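Hypothetical protein MTH1491 (Methanothermobacter thermautotrophicus, PDB 1L1S) is of unknown function, but belongs to the DsrE/DsrF-like family, whose better-known members take part in sulfur chemistry. Local coordinates at residues E12-E15 against S16-L19; V18-L21 against I22-R26. All coordinates share one frame; numbering follows the deposited sequence.

Contact 1 of 2, residues E12-E15 against S16-L19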
loop_
_atom_site.group_PDB
_atom_site.type_symbol
_atom_site.label_atom_id
_atom_site.label_comp_id
_atom_site.label_asym_id
_atom_site.label_seq_id
_atom_site.Cartn_x
_atom_site.Cartn_y
_atom_site.Cartn_z
ATOM N N GLU A 12 -9.030 -6.674 -3.407
ATOM C CA GLU A 12 -9.874 -6.480 -4.591
ATOM C C GLU A 12 -9.745 -7.759 -5.408
ATOM O O GLU A 12 -8.829 -8.546 -5.179
ATOM C CB GLU A 12 -9.375 -5.283 -5.420
ATOM C CG GLU A 12 -9.184 -4.009 -4.590
ATOM C CD GLU A 12 -8.389 -2.916 -5.310
ATOM O OE1 GLU A 12 -8.991 -2.137 -6.085
ATOM O OE2 GLU A 12 -7.155 -2.841 -5.099
ATOM N N ASP A 13 -10.652 -7.981 -6.353
ATOM C CA ASP A 13 -10.560 -9.184 -7.172
ATOM C C ASP A 13 -10.584 -8.896 -8.670
ATOM O O ASP A 13 -10.772 -9.803 -9.479
ATOM C CB ASP A 13 -11.662 -10.185 -6.796
ATOM C CG ASP A 13 -13.058 -9.684 -7.127
ATOM O OD1 ASP A 13 -13.272 -8.457 -7.168
ATOM O OD2 ASP A 13 -13.958 -10.530 -7.326
ATOM N N ASP A 14 -10.390 -7.632 -9.040
ATOM C CA ASP A 14 -10.359 -7.278 -10.455
ATOM C C ASP A 14 -9.142 -7.981 -11.069
ATOM O O ASP A 14 -8.073 -8.079 -10.448
ATOM C CB ASP A 14 -10.293 -5.751 -10.639
ATOM C CG ASP A 14 -8.982 -5.153 -10.178
ATOM O OD1 ASP A 14 -8.036 -5.092 -10.993
ATOM O OD2 ASP A 14 -8.896 -4.742 -8.996
ATOM N N GLU A 15 -9.330 -8.498 -12.279
ATOM C CA GLU A 15 -8.293 -9.242 -12.975
ATOM C C GLU A 15 -6.875 -8.653 -12.948
ATOM O O GLU A 15 -5.951 -9.274 -12.427
ATOM C CB GLU A 15 -8.754 -9.505 -14.420
ATOM C CG GLU A 15 -7.684 -10.087 -15.327
ATOM C CD GLU A 15 -8.234 -11.049 -16.381
ATOM O OE1 GLU A 15 -7.527 -11.285 -17.378
ATOM O OE2 GLU A 15 -9.358 -11.578 -16.214
ATOM N N SER A 16 -6.687 -7.460 -13.496
ATOM C CA SER A 16 -5.349 -6.867 -13.517
ATOM C C SER A 16 -4.644 -6.851 -12.155
ATOM O O SER A 16 -3.462 -7.137 -12.068
ATOM C CB SER A 16 -5.413 -5.459 -14.108
ATOM O OG SER A 16 -6.548 -4.767 -13.618
ATOM N N ARG A 17 -5.362 -6.538 -11.084
ATOM C CA ARG A 17 -4.734 -6.519 -9.764
ATOM C C ARG A 17 -4.321 -7.929 -9.324
ATOM O O ARG A 17 -3.243 -8.138 -8.774
ATOM C CB ARG A 17 -5.699 -5.924 -8.736
ATOM C CG ARG A 17 -5.081 -5.658 -7.372
ATOM C CD ARG A 17 -4.982 -4.166 -7.083
ATOM N NE ARG A 17 -3.896 -3.506 -7.810
ATOM C CZ ARG A 17 -4.017 -2.333 -8.427
ATOM N NH1 ARG A 17 -5.180 -1.687 -8.417
ATOM N NH2 ARG A 17 -2.967 -1.794 -9.046
ATOM N N VAL A 18 -5.189 -8.902 -9.575
ATOM C CA VAL A 18 -4.904 -10.273 -9.191
ATOM C C VAL A 18 -3.694 -10.805 -9.957
ATOM O O VAL A 18 -2.794 -11.388 -9.377
ATOM C CB VAL A 18 -6.145 -11.181 -9.428
ATOM C CG1 VAL A 18 -5.831 -12.618 -9.040
ATOM C CG2 VAL A 18 -7.320 -10.656 -8.622
ATOM N N LEU A 19 -3.664 -10.594 -11.260
ATOM C CA LEU A 19 -2.533 -11.069 -12.049
ATOM C C LEU A 19 -1.249 -10.345 -11.643
ATOM O O LEU A 19 -0.152 -10.910 -11.721
ATOM C CB LEU A 19 -2.819 -10.883 -13.545
ATOM C CG LEU A 19 -3.956 -11.776 -14.089
ATOM C CD1 LEU A 19 -4.213 -11.485 -15.583
ATOM C CD2 LEU A 19 -3.582 -13.252 -13.891
#
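The N-terminal cap of helix 15-31 is built by D14, whose carboxylate turns back onto the first turn and accepts the backbone N-H of R17. D14 OD1 lies 3.0 Å from R17 N with an N-H...O angle of 155°, and the donor reaches OD1 from above the carboxylate plane, 44° out of it. The first torsion of D14 accounts for this reach: chi1 of 68° sets CG between the backbone N and the carbonyl carbon, which lets OD1 turn back to R17 N. The same OD1 is 3.0 Å from S16 OG, although the hydroxyl proton has another acceptor within range. Behind the cap the backbone pattern begins, with V18 N bonded to D14 O at 3.1 Å and L19 N to E15 O at 2.9 Å.

Two side-chain pairs accompany the cap. E12 OE2 meets the aliphatic CD of R17 at 3.2 Å and comes obliquely to the guanidinium; OE2 and R17 NH1 are 4.0 Å apart, beyond a salt bridge, so any attraction is probably weak. E15 and L19 run side by side, E15 CG to L19 CD1 3.8 Å. R17 has weak, long ion pairs with D11 and E12 of a second subunit, and E12 one with R17 of a third subunit. D13 OD2 is hydrogen-bonded to N47, V18 packs on V48 and Y55, and the loop from strand 4-10 here enters helix 15-31.

Contact 2 of 2, residues V18-L21 against I22-R26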
loop_
_atom_site.group_PDB
_atom_site.type_symbol
_atom_site.label_atom_id
_atom_site.label_comp_id
_atom_site.label_asym_id
_atom_site.label_seq_id
_atom_site.Cartn_x
_atom_site.Cartn_y
_atom_site.Cartn_z
ATOM N N VAL A 18 -5.189 -8.902 -9.575
ATOM C CA VAL A 18 -4.904 -10.273 -9.191
ATOM C C VAL A 18 -3.694 -10.805 -9.957
ATOM O O VAL A 18 -2.794 -11.388 -9.377
ATOM C CB VAL A 18 -6.145 -11.181 -9.428
ATOM C CG1 VAL A 18 -5.831 -12.618 -9.040
ATOM C CG2 VAL A 18 -7.320 -10.656 -8.622
ATOM N N LEU A 19 -3.664 -10.594 -11.260
ATOM C CA LEU A 19 -2.533 -11.069 -12.049
ATOM C C LEU A 19 -1.249 -10.345 -11.643
ATOM O O LEU A 19 -0.152 -10.910 -11.721
ATOM C CB LEU A 19 -2.819 -10.883 -13.545
ATOM C CG LEU A 19 -3.956 -11.776 -14.089
ATOM C CD1 LEU A 19 -4.213 -11.485 -15.583
ATOM C CD2 LEU A 19 -3.582 -13.252 -13.891
ATOM N N LEU A 20 -1.376 -9.096 -11.203
ATOM C CA LEU A 20 -0.189 -8.361 -10.777
ATOM C C LEU A 20 0.385 -9.005 -9.502
ATOM O O LEU A 20 1.595 -9.190 -9.385
ATOM C CB LEU A 20 -0.521 -6.884 -10.536
ATOM C CG LEU A 20 0.724 -6.008 -10.364
ATOM C CD1 LEU A 20 1.657 -6.245 -11.544
ATOM C CD2 LEU A 20 0.333 -4.533 -10.281
ATOM N N LEU A 21 -0.483 -9.345 -8.552
ATOM C CA LEU A 21 -0.045 -9.997 -7.317
ATOM C C LEU A 21 0.666 -11.309 -7.652
ATOM O O LEU A 21 1.769 -11.579 -7.172
ATOM C CB LEU A 21 -1.247 -10.308 -6.427
ATOM C CG LEU A 21 -1.073 -11.349 -5.304
ATOM C CD1 LEU A 21 -0.283 -10.751 -4.173
ATOM C CD2 LEU A 21 -2.440 -11.794 -4.781
ATOM N N ILE A 22 0.007 -12.136 -8.457
ATOM C CA ILE A 22 0.566 -13.419 -8.864
ATOM C C ILE A 22 1.949 -13.225 -9.482
ATOM O O ILE A 22 2.900 -13.901 -9.116
ATOM C CB ILE A 22 -0.344 -14.105 -9.891
ATOM C CG1 ILE A 22 -1.675 -14.474 -9.226
ATOM C CG2 ILE A 22 0.353 -15.347 -10.466
ATOM C CD1 ILE A 22 -2.705 -14.975 -10.196
ATOM N N SER A 23 2.032 -12.292 -10.424
ATOM C CA SER A 23 3.278 -11.983 -11.094
ATOM C C SER A 23 4.321 -11.523 -10.093
ATOM O O SER A 23 5.474 -11.947 -10.158
ATOM C CB SER A 23 3.063 -10.889 -12.142
ATOM O OG SER A 23 4.305 -10.290 -12.482
ATOM N N ASN A 24 3.921 -10.655 -9.168
ATOM C CA ASN A 24 4.854 -10.165 -8.152
ATOM C C ASN A 24 5.368 -11.306 -7.261
ATOM O O ASN A 24 6.542 -11.331 -6.892
ATOM C CB ASN A 24 4.189 -9.091 -7.290
ATOM C CG ASN A 24 3.924 -7.812 -8.061
ATOM O OD1 ASN A 24 4.532 -7.570 -9.096
ATOM N ND2 ASN A 24 3.024 -6.985 -7.555
ATOM N N VAL A 25 4.497 -12.248 -6.911
ATOM C CA VAL A 25 4.916 -13.384 -6.074
ATOM C C VAL A 25 5.968 -14.243 -6.791
ATOM O O VAL A 25 6.975 -14.620 -6.202
ATOM C CB VAL A 25 3.715 -14.282 -5.701
ATOM C CG1 VAL A 25 4.197 -15.617 -5.129
ATOM C CG2 VAL A 25 2.836 -13.548 -4.678
ATOM N N ARG A 26 5.734 -14.540 -8.062
ATOM C CA ARG A 26 6.681 -15.339 -8.830
ATOM C C ARG A 26 7.993 -14.589 -9.048
ATOM O O ARG A 26 9.067 -15.161 -8.901
ATOM C CB ARG A 26 6.067 -15.726 -10.173
ATOM C CG ARG A 26 4.996 -16.785 -10.050
ATOM C CD ARG A 26 4.377 -17.142 -11.392
ATOM N NE ARG A 26 3.444 -18.256 -11.240
ATOM C CZ ARG A 26 2.241 -18.317 -11.804
ATOM N NH1 ARG A 26 1.807 -17.329 -12.575
ATOM N NH2 ARG A 26 1.459 -19.362 -11.572
#
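Four successive i to i+4 backbone hydrogen bonds join V18-L21 to I22-V25. I22 N to V18 O is 3.0 Å and nearly straight, with an N-H...O angle of 176°, and V25 N to L21 O is 2.8 Å. Between them S23 N bonds to L19 O at 2.9 Å and N24 N to L20 O at 2.8 Å; in these two the donor is tilted out of the carbonyl plane, by 30° at L19.

The N24 amide folds back beside the same turn. With CG anti to the carbonyl carbon (chi1 -69°), its ND2 comes 3.8 Å from L20 CG, while OD1 lies near L20 CD1. ND2 is also close to L20 O, but the angle is too poor for a hydrogen bond, so the side chain adds no second grip on that carbonyl.

Apolar contacts follow the same spacing. I22 CD1 reaches V18 CG1 at 4.1 Å and also approaches L19 CD2, so one methyl touches residues three and four positions earlier. L21 CD1 meets V25 CG2 at 4.2 Å, and these two side chains pack on F8 and V39. N24 and L20 touch a second subunit. The bonding is that of a regular alpha helix; the helix itself is the connection of a beta-alpha-beta unit, laying L21 and V25 on parallel strands 4-10 and 35-41.

In the fold
From the N terminus, the chain runs through strand 4-10, passes through the loop into the helix start, where contact 1 lies, and continues directly into contact 2 on helix 15-31. Each contact joins adjoining segments, so neither encloses a long loop. They overlap at V18 and L19 rather than nest or cross, with centres about 9 Å apart on the same side of the chain's centre. Contact 1 lies at the surface; contact 2 is largely buried, between the sheet and helix 56-64. Together they cover the entering loop and first turns of the helical connection between strands 4-10 and 35-41. Contact 2 packs on a second subunit, while contact 1 has weak, long ion pairs with both others.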